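Acyl-CoA dehydrogenase (Geobacillus kaustophilus, PDB 2PG0) binds FAD and probably catalyses the alpha,beta-dehydrogenation of acyl chains carried as thioesters, as in other members of the acyl-CoA dehydrogenase family. Local coordinates at residues Pro100-Tyr105 and Lys113-Cys118; Glu122-Ile127 and His166-Val171. All coordinates share one frame; numbering follows the deposited sequence.

Interaction 1 of 2, residues Pro100-Tyr105 and Lys113-Cys118; sequences PYIASY and KWLPKC
The indole of Trp114 meets the segment 100-105 at its edge: near the ring plane, CE3 lies 4.2 Å from CG2 of Ile102. Leu169 of a neighbouring strand also packs against this indole, and NE1 is hydrogen-bonded to Glu193, so a large apolar surface can be buried while its polar atom is satisfied. The other flat group, the ring of Tyr105, takes no part in the contact between the helices. One of its faces carries CB of Ser104, 3.8 Å above the plane and over the ring centre, and the ring also meets that of Tyr240.

Between the helices the chemistry is purely apolar. Ile102 holds CG1 beside its backbone N (chi1 -61°), which sends CG2 anti to N and across to Leu115, where it rests 3.7 Å from CD2. Leu115 keeps CG anti to its own carbonyl carbon, with CD2 turned to Ile102, and the two side chains slide past each other in opposite directions instead of meeting tip to tip. The long arm of Ile102 brings CD1 to 4.4 Å from SG of Cys118. A branched residue suits this place because its methyls reach three neighbours at once. The short side chain of Ala103 also meets Leu115, its CB lying 4.3 Å from CD1. On a different side of its helix, Ser104 OG makes a weak hydrogen bond to Pro100 O and is also hydrogen-bonded to Lys244 NZ of helix 237-273. In the partner helix, Pro116 has no N-H to offer the preceding turn, and the helix kinks there.

The axes pass 10.1 Å apart at 145°, the near-antiparallel geometry of a helical hairpin; here consecutive helices 89-105 and 108-120 form it within the all-helical N-terminal domain characteristic of acyl-CoA dehydrogenases.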
# COMPACT_ATOMS: atom_id res chain seq x y z
N PRO A 100 -31.20 10.21 20.58
CA PRO A 100 -32.15 9.95 19.49
C PRO A 100 -33.01 8.68 19.62
O PRO A 100 -34.12 8.66 19.08
CB PRO A 100 -31.25 9.87 18.25
CG PRO A 100 -30.13 10.80 18.58
CD PRO A 100 -29.85 10.50 20.03
N TYR A 101 -32.53 7.65 20.30
CA TYR A 101 -33.37 6.46 20.52
C TYR A 101 -34.60 6.82 21.35
O TYR A 101 -35.71 6.38 21.05
CB TYR A 101 -32.61 5.35 21.24
CG TYR A 101 -31.67 4.54 20.37
CD1 TYR A 101 -30.38 4.98 20.10
CD2 TYR A 101 -32.07 3.31 19.84
CE1 TYR A 101 -29.50 4.23 19.32
CE2 TYR A 101 -31.20 2.55 19.06
CZ TYR A 101 -29.92 3.01 18.81
OH TYR A 101 -29.06 2.27 18.04
N ILE A 102 -34.39 7.62 22.40
CA ILE A 102 -35.47 8.08 23.29
C ILE A 102 -36.48 8.93 22.50
O ILE A 102 -37.68 8.72 22.61
CB ILE A 102 -34.91 8.83 24.54
CG1 ILE A 102 -34.01 7.90 25.37
CG2 ILE A 102 -36.05 9.41 25.42
CD1 ILE A 102 -33.15 8.62 26.43
N ALA A 103 -35.98 9.87 21.70
CA ALA A 103 -36.85 10.74 20.91
C ALA A 103 -37.62 9.97 19.84
O ALA A 103 -38.81 10.23 19.63
CB ALA A 103 -36.05 11.87 20.29
N SER A 104 -36.96 9.03 19.17
CA SER A 104 -37.58 8.28 18.08
C SER A 104 -38.57 7.21 18.54
O SER A 104 -39.63 7.04 17.93
CB SER A 104 -36.52 7.63 17.18
OG SER A 104 -35.87 8.60 16.40
N TYR A 105 -38.23 6.51 19.61
CA TYR A 105 -38.97 5.30 20.01
C TYR A 105 -39.64 5.39 21.36
O TYR A 105 -40.37 4.47 21.76
CB TYR A 105 -38.04 4.08 19.98
CG TYR A 105 -37.24 3.97 18.70
CD1 TYR A 105 -37.87 3.84 17.46
CD2 TYR A 105 -35.85 3.99 18.73
CE1 TYR A 105 -37.13 3.74 16.28
CE2 TYR A 105 -35.10 3.88 17.56
CZ TYR A 105 -35.75 3.76 16.34
OH TYR A 105 -35.01 3.66 15.19
N LYS A 113 -40.16 12.37 30.71
CA LYS A 113 -39.37 11.98 31.88
C LYS A 113 -37.86 12.14 31.67
O LYS A 113 -37.15 12.50 32.61
CB LYS A 113 -39.69 10.54 32.28
CG LYS A 113 -39.06 10.12 33.60
CD LYS A 113 -39.80 8.96 34.25
CE LYS A 113 -39.15 7.64 33.94
NZ LYS A 113 -39.47 6.65 35.01
N TRP A 114 -37.39 11.87 30.46
CA TRP A 114 -35.94 11.77 30.23
C TRP A 114 -35.28 12.90 29.44
O TRP A 114 -34.19 13.35 29.80
CB TRP A 114 -35.59 10.40 29.62
CG TRP A 114 -35.81 9.25 30.56
CD1 TRP A 114 -35.57 9.23 31.90
CD2 TRP A 114 -36.29 7.94 30.21
NE1 TRP A 114 -35.88 7.99 32.42
CE2 TRP A 114 -36.33 7.19 31.40
CE3 TRP A 114 -36.70 7.34 29.01
CZ2 TRP A 114 -36.76 5.85 31.44
CZ3 TRP A 114 -37.12 6.01 29.04
CH2 TRP A 114 -37.15 5.28 30.25
N LEU A 115 -35.93 13.34 28.36
CA LEU A 115 -35.31 14.33 27.47
C LEU A 115 -34.89 15.67 28.09
O LEU A 115 -33.79 16.14 27.81
CB LEU A 115 -36.13 14.54 26.20
CG LEU A 115 -36.20 13.35 25.23
CD1 LEU A 115 -37.03 13.73 24.02
CD2 LEU A 115 -34.79 12.88 24.81
N PRO A 116 -35.75 16.28 28.94
CA PRO A 116 -35.29 17.54 29.56
C PRO A 116 -33.94 17.43 30.29
O PRO A 116 -33.10 18.32 30.14
CB PRO A 116 -36.42 17.89 30.53
CG PRO A 116 -37.63 17.29 29.89
CD PRO A 116 -37.12 15.96 29.36
N LYS A 117 -33.73 16.35 31.03
CA LYS A 117 -32.48 16.18 31.77
C LYS A 117 -31.29 15.79 30.87
O LYS A 117 -30.14 16.05 31.21
CB LYS A 117 -32.66 15.21 32.93
CG LYS A 117 -33.38 15.83 34.12
CD LYS A 117 -33.65 14.78 35.18
CE LYS A 117 -34.69 15.26 36.18
NZ LYS A 117 -34.98 14.20 37.19
N CYS A 118 -31.58 15.17 29.73
CA CYS A 118 -30.55 14.91 28.72
C CYS A 118 -30.04 16.22 28.11
O CYS A 118 -28.86 16.34 27.79
CB CYS A 118 -31.05 13.97 27.62
SG CYS A 118 -31.36 12.28 28.18

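Interaction 2 of 2, residues Glu122-Ile127 and His166-Val171. With FAD (flavin-adenine dinucleotide), chain C.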
# COMPACT_ATOMS: atom_id res chain seq x y z
N GLU A 122 -28.13 16.63 33.30
CA GLU A 122 -28.45 16.01 34.59
C GLU A 122 -28.51 14.49 34.45
O GLU A 122 -28.21 13.75 35.39
CB GLU A 122 -29.78 16.54 35.14
CG GLU A 122 -30.17 15.97 36.51
CD GLU A 122 -31.34 16.69 37.18
OE1 GLU A 122 -31.78 17.75 36.68
OE2 GLU A 122 -31.81 16.18 38.22
N LEU A 123 -28.91 14.04 33.26
CA LEU A 123 -28.81 12.65 32.89
C LEU A 123 -27.85 12.51 31.72
O LEU A 123 -28.00 13.18 30.70
CB LEU A 123 -30.18 12.07 32.55
CG LEU A 123 -31.24 12.03 33.67
CD1 LEU A 123 -32.56 11.50 33.11
CD2 LEU A 123 -30.78 11.21 34.86
N ILE A 124 -26.84 11.67 31.90
CA ILE A 124 -25.88 11.34 30.86
C ILE A 124 -26.26 9.95 30.36
O ILE A 124 -26.60 9.08 31.15
CB ILE A 124 -24.43 11.37 31.42
CG1 ILE A 124 -24.07 12.81 31.83
CG2 ILE A 124 -23.42 10.82 30.40
CD1 ILE A 124 -22.71 12.96 32.47
N THR A 125 -26.21 9.75 29.04
CA THR A 125 -26.65 8.50 28.44
C THR A 125 -25.51 7.63 27.91
O THR A 125 -24.41 8.12 27.61
CB THR A 125 -27.67 8.74 27.30
OG1 THR A 125 -27.08 9.53 26.28
CG2 THR A 125 -28.92 9.45 27.83
N ALA A 126 -25.81 6.34 27.77
CA ALA A 126 -24.89 5.37 27.17
C ALA A 126 -25.72 4.32 26.45
O ALA A 126 -26.92 4.17 26.69
CB ALA A 126 -24.04 4.73 28.23
N ILE A 127 -25.07 3.59 25.55
CA ILE A 127 -25.72 2.48 24.87
C ILE A 127 -24.88 1.21 25.02
O ILE A 127 -23.65 1.25 24.84
CB ILE A 127 -26.07 2.83 23.39
CG1 ILE A 127 -26.89 1.70 22.75
CG2 ILE A 127 -24.80 3.21 22.59
CD1 ILE A 127 -27.75 2.16 21.59
N HIS A 166 -20.12 7.52 34.08
CA HIS A 166 -21.03 8.67 34.25
C HIS A 166 -22.50 8.39 33.95
O HIS A 166 -23.38 9.03 34.53
CB HIS A 166 -20.58 9.87 33.39
CG HIS A 166 -19.50 10.69 34.00
ND1 HIS A 166 -19.36 10.87 35.36
CD2 HIS A 166 -18.51 11.43 33.43
CE1 HIS A 166 -18.32 11.65 35.60
NE2 HIS A 166 -17.80 12.01 34.44
N ALA A 167 -22.76 7.44 33.05
CA ALA A 167 -24.11 7.26 32.51
C ALA A 167 -25.17 6.98 33.59
O ALA A 167 -24.99 6.11 34.44
CB ALA A 167 -24.13 6.17 31.44
N ASP A 168 -26.25 7.75 33.52
CA ASP A 168 -27.39 7.64 34.43
C ASP A 168 -28.54 6.89 33.77
O ASP A 168 -29.43 6.37 34.46
CB ASP A 168 -27.86 9.04 34.82
CG ASP A 168 -26.73 9.91 35.32
OD1 ASP A 168 -26.22 9.65 36.43
OD2 ASP A 168 -26.35 10.85 34.58
N LEU A 169 -28.53 6.88 32.44
CA LEU A 169 -29.51 6.17 31.62
C LEU A 169 -28.74 5.32 30.62
O LEU A 169 -27.96 5.85 29.84
CB LEU A 169 -30.39 7.15 30.84
CG LEU A 169 -31.44 8.02 31.53
CD1 LEU A 169 -32.25 8.72 30.45
CD2 LEU A 169 -32.36 7.20 32.43
N ILE A 170 -28.95 4.01 30.64
CA ILE A 170 -28.24 3.14 29.70
C ILE A 170 -29.26 2.39 28.83
O ILE A 170 -30.11 1.67 29.35
CB ILE A 170 -27.26 2.16 30.42
CG1 ILE A 170 -26.28 2.90 31.34
CG2 ILE A 170 -26.47 1.33 29.40
CD1 ILE A 170 -26.80 3.13 32.77
N VAL A 171 -29.19 2.60 27.52
CA VAL A 171 -30.01 1.82 26.58
C VAL A 171 -29.36 0.44 26.40
O VAL A 171 -28.27 0.33 25.82
CB VAL A 171 -30.19 2.55 25.24
CG1 VAL A 171 -30.99 1.68 24.26
CG2 VAL A 171 -30.88 3.92 25.44
PA FAD C . -14.94 -9.25 17.43
O1A FAD C . -14.67 -10.42 18.33
O2A FAD C . -16.38 -9.16 16.99
O5B FAD C . -13.96 -9.32 16.15
C5B FAD C . -12.56 -9.46 16.32
C4B FAD C . -11.89 -9.30 14.95
O4B FAD C . -12.40 -10.30 14.08
C3B FAD C . -12.24 -7.95 14.33
O3B FAD C . -11.14 -7.45 13.60
C2B FAD C . -13.34 -8.28 13.35
O2B FAD C . -13.44 -7.35 12.29
C1B FAD C . -12.91 -9.69 12.91
N9A FAD C . -14.06 -10.41 12.33
C8A FAD C . -15.19 -10.85 12.97
N7A FAD C . -16.00 -11.44 12.07
C5A FAD C . -15.40 -11.37 10.85
C6A FAD C . -15.79 -11.82 9.59
N6A FAD C . -17.01 -12.33 9.41
N1A FAD C . -14.96 -11.60 8.51
C2A FAD C . -13.75 -10.95 8.67
N3A FAD C . -13.36 -10.52 9.93
C4A FAD C . -14.18 -10.73 11.00
N1 FAD C . -19.91 -1.22 22.30
C2 FAD C . -21.17 -0.78 22.68
O2 FAD C . -22.15 -1.51 22.53
N3 FAD C . -21.32 0.48 23.25
C4 FAD C . -20.22 1.30 23.43
O4 FAD C . -20.36 2.41 23.95
C4X FAD C . -18.95 0.85 23.03
N5 FAD C . -17.84 1.66 23.20
C5X FAD C . -16.58 1.22 22.83
C6 FAD C . -15.48 2.05 23.04
C7 FAD C . -14.21 1.62 22.66
C7M FAD C . -13.06 2.55 22.90
C8 FAD C . -14.05 0.35 22.08
C8M FAD C . -12.71 -0.19 21.65
C9 FAD C . -15.15 -0.48 21.88
C9A FAD C . -16.43 -0.05 22.25
N10 FAD C . -17.55 -0.86 22.05
C10 FAD C . -18.80 -0.41 22.46
C1' FAD C . -17.44 -2.20 21.35
C2' FAD C . -17.08 -2.17 19.86
O2' FAD C . -18.15 -1.79 19.02
C3' FAD C . -16.61 -3.58 19.49
O3' FAD C . -15.31 -3.72 20.00
C4' FAD C . -16.63 -3.89 17.98
O4' FAD C . -17.94 -3.95 17.47
C5' FAD C . -15.91 -5.20 17.66
O5' FAD C . -16.40 -6.26 18.47
P FAD C . -15.36 -7.16 19.29
O1P FAD C . -14.43 -6.29 20.10
O2P FAD C . -16.10 -8.15 20.15
O3P FAD C . -14.46 -7.90 18.16
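With CG beside its backbone N (chi1 -51°), Asp168 swings its carboxylate across to the backbone of Ile124, where OD2 takes the N-H of Ile124 on its anti lone pair at 2.8 Å, a nearly straight bond (166°). Leu123, its CG also beside the backbone N, lays CD2 3.6 Å from CB of Asp168. In return, Ile124 O is gripped twice, by Asp168 N at 2.7 Å and by Leu169 N at 3.2 Å. Salt bridges from Arg44 and Arg194 would probably keep the buried carboxylate ionised. An alanine in place of Asp168 would remove the acceptor for Ile124 N and both ion pairs, and would probably loosen the hold of segment 166-171 on the backbone at Ile124.

Beyond these bonds, strands 125-128 and 169-175 run parallel in the beta domain of the acyl-CoA dehydrogenase fold. Ala126 N donates to Leu169 O and Ala126 O accepts from Val171 N at 2.9 Å. Thr125, Ile127, Leu169 and Val171 share the face packed by helices 89-105 and 108-120; Thr125 OG1 bonds to His94 of the former. Ala126 points to the other face, with Ile170; its small CB lets that of Ala167 approach to 3.5 Å. Ile127 O receives the flavin N3-H of FAD at 2.9 Å.

How the interactions relate
Both contacts are buried, yet they differ in chemistry: interaction 1 joins two helices through side-chain methyls, a ring edge and a thiol, whereas interaction 2 is built on backbone hydrogen bonds and a side-chain carboxylate that takes a backbone N-H, and reaches the flavin. They share a boundary, since helices 89-105 and 108-120 lie against one face of the sheet. There Trp114 CG sits 3.6 Å from Leu169 CD1, and Tyr101 CE1 3.5 Å from Ile127 CD1. Helix 108-120 and strand 125-128 follow each other in the chain, joined by a short connection, with Leu123 N probably hydrogen-bonded to Lys117 O. Thus the helical hairpin backs the strand whose Ile127 binds FAD.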